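Long-range contact in inosine-uridine nucleoside N-ribohydrolase (Xanthomonas oryzae pv. oryzae, PDB 4KL0), which binds calcium and probably hydrolyses N-glycosidic bonds, as nucleoside hydrolases of its family do, although its substrate is not established: residues T34-D39 and V63-G68. Numbering follows the deposited sequence.
Sequences TDPNKD and VVVTLG. With CA (calcium ion), chain B.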
loop_
_atom_site.group_PDB
_atom_site.type_symbol
_atom_site.label_atom_id
_atom_site.label_comp_id
_atom_site.label_asym_id
_atom_site.label_seq_id
_atom_site.Cartn_x
_atom_site.Cartn_y
_atom_site.Cartn_z
ATOM N N THR A 34 -2.870 4.984 -4.709
ATOM C CA THR A 34 -1.486 4.480 -4.570
ATOM C C THR A 34 -0.456 5.387 -5.241
ATOM O O THR A 34 -0.814 6.242 -6.059
ATOM C CB THR A 34 -1.452 3.099 -5.205
ATOM O OG1 THR A 34 -0.142 2.519 -5.160
ATOM C CG2 THR A 34 -1.896 3.146 -6.649
ATOM N N ASP A 35 0.807 5.300 -4.804
ATOM C CA ASP A 35 1.884 6.203 -5.268
ATOM C C ASP A 35 3.151 5.382 -5.509
ATOM O O ASP A 35 4.141 5.545 -4.818
ATOM C CB ASP A 35 2.147 7.337 -4.252
ATOM C CG ASP A 35 2.444 6.822 -2.821
ATOM O OD1 ASP A 35 2.420 5.583 -2.593
ATOM O OD2 ASP A 35 2.770 7.688 -1.947
ATOM N N PRO A 36 3.114 4.531 -6.523
ATOM C CA PRO A 36 4.225 3.548 -6.667
ATOM C C PRO A 36 5.547 4.162 -7.178
ATOM O O PRO A 36 5.620 5.276 -7.769
ATOM C CB PRO A 36 3.681 2.575 -7.721
ATOM C CG PRO A 36 2.752 3.449 -8.605
ATOM C CD PRO A 36 2.053 4.328 -7.532
ATOM N N ASN A 37 6.587 3.369 -6.950
ATOM C CA ASN A 37 7.954 3.649 -7.457
ATOM C C ASN A 37 8.690 4.791 -6.764
ATOM O O ASN A 37 9.606 5.375 -7.341
ATOM C CB ASN A 37 7.978 3.784 -8.968
ATOM C CG ASN A 37 9.339 3.430 -9.537
ATOM O OD1 ASN A 37 9.944 2.440 -9.096
ATOM N ND2 ASN A 37 9.842 4.235 -10.502
ATOM N N LYS A 38 8.311 5.125 -5.536
ATOM C CA LYS A 38 9.261 5.874 -4.699
ATOM C C LYS A 38 9.827 4.974 -3.603
ATOM O O LYS A 38 10.796 5.326 -2.912
ATOM C CB LYS A 38 8.680 7.194 -4.142
ATOM C CG LYS A 38 7.307 7.172 -3.481
ATOM C CD LYS A 38 7.356 6.707 -2.010
ATOM C CE LYS A 38 5.942 6.852 -1.330
ATOM N NZ LYS A 38 6.038 6.333 0.082
ATOM N N ASP A 39 9.260 3.780 -3.491
ATOM C CA ASP A 39 9.759 2.739 -2.575
ATOM C C ASP A 39 9.155 1.409 -3.064
ATOM O O ASP A 39 8.409 1.415 -4.031
ATOM C CB ASP A 39 9.420 3.073 -1.121
ATOM C CG ASP A 39 7.913 3.197 -0.830
ATOM O OD1 ASP A 39 7.068 2.559 -1.498
ATOM O OD2 ASP A 39 7.604 3.973 0.132
ATOM N N VAL A 63 -7.607 1.730 -10.113
ATOM C CA VAL A 63 -6.493 2.259 -9.336
ATOM C C VAL A 63 -6.269 3.712 -9.738
ATOM O O VAL A 63 -6.156 4.036 -10.932
ATOM C CB VAL A 63 -5.244 1.408 -9.651
ATOM C CG1 VAL A 63 -4.039 1.951 -8.947
ATOM C CG2 VAL A 63 -5.476 -0.029 -9.223
ATOM N N VAL A 64 -6.226 4.619 -8.773
ATOM C CA VAL A 64 -5.958 6.017 -9.092
ATOM C C VAL A 64 -4.633 6.400 -8.403
ATOM O O VAL A 64 -4.409 6.097 -7.248
ATOM C CB VAL A 64 -7.084 6.925 -8.646
ATOM C CG1 VAL A 64 -6.745 8.353 -8.975
ATOM C CG2 VAL A 64 -8.424 6.496 -9.365
ATOM N N VAL A 65 -3.743 7.013 -9.154
ATOM C CA VAL A 65 -2.328 7.173 -8.731
ATOM C C VAL A 65 -2.043 8.641 -8.395
ATOM O O VAL A 65 -2.391 9.582 -9.169
ATOM C CB VAL A 65 -1.400 6.733 -9.907
ATOM C CG1 VAL A 65 0.044 7.030 -9.612
ATOM C CG2 VAL A 65 -1.599 5.231 -10.198
ATOM N N THR A 66 -1.331 8.864 -7.285
ATOM C CA THR A 66 -1.029 10.224 -6.852
ATOM C C THR A 66 0.480 10.356 -6.614
ATOM O O THR A 66 1.220 9.448 -6.977
ATOM C CB THR A 66 -1.899 10.620 -5.612
ATOM O OG1 THR A 66 -1.784 12.018 -5.294
ATOM C CG2 THR A 66 -1.546 9.800 -4.354
ATOM N N LEU A 67 0.908 11.516 -6.115
ATOM C CA LEU A 67 2.255 11.916 -5.672
ATOM C C LEU A 67 3.085 12.459 -6.844
ATOM O O LEU A 67 3.486 11.688 -7.735
ATOM C CB LEU A 67 3.042 10.766 -4.944
ATOM C CG LEU A 67 4.319 11.237 -4.249
ATOM C CD1 LEU A 67 3.973 12.008 -2.939
ATOM C CD2 LEU A 67 5.069 9.964 -3.840
ATOM N N GLY A 68 3.261 13.782 -6.836
ATOM C CA GLY A 68 3.988 14.511 -7.861
ATOM C C GLY A 68 3.063 15.420 -8.665
ATOM O O GLY A 68 1.833 15.453 -8.499
HETATM CA CA CA B . 2.472 3.927 -0.740
HETATM O O HOH W 1 3.069 6.281 0.176
HETATM O O HOH W 2 4.766 3.656 0.181
HETATM O O HOH W 3 2.298 4.058 1.948
#
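T34 joins V65 in a parallel bridge at the C-terminal ends of neighbouring strands 28-34 and 58-65. Two hydrogen bonds define it: T66 N to T34 O, 2.9 Å with 160° at the hydrogen, and the longer T34 N to V64 O, 3.2 Å. The CA-H of V65 also points at T34 O. Just past the bridge, D35 binds calcium through OD1 at 2.5 Å; D42, D318, the carbonyl of I151 and three waters complete the site. D35 OD2 accepts a 2.6 Å hydrogen bond from calcium-bound water 1, which in turn accepts one from K38 NZ. That ammonium also forms a salt bridge to D39 OD2, 43° above the carboxylate plane.

L67 CB meets D35 CB at 3.6 Å; with CG anti to the backbone N (chi1 -169°), the branch carries CD2 to K38 CG (3.6 Å), crossing the lysine chain nearly at a right angle. T34 CG2 presses on V63 CG1 at 3.4 Å, tighter than usual, while T34 OG1 hydrogen-bonds with D42 OD1 and the Y46 hydroxyl.

The two bridge bonds hold the backbone on both sides of T34, immediately before D35. Calcium held by aspartates gathered at the C-terminal edge of the parallel sheet is characteristic of nucleoside hydrolases; K38 probably offsets part of their negative charge.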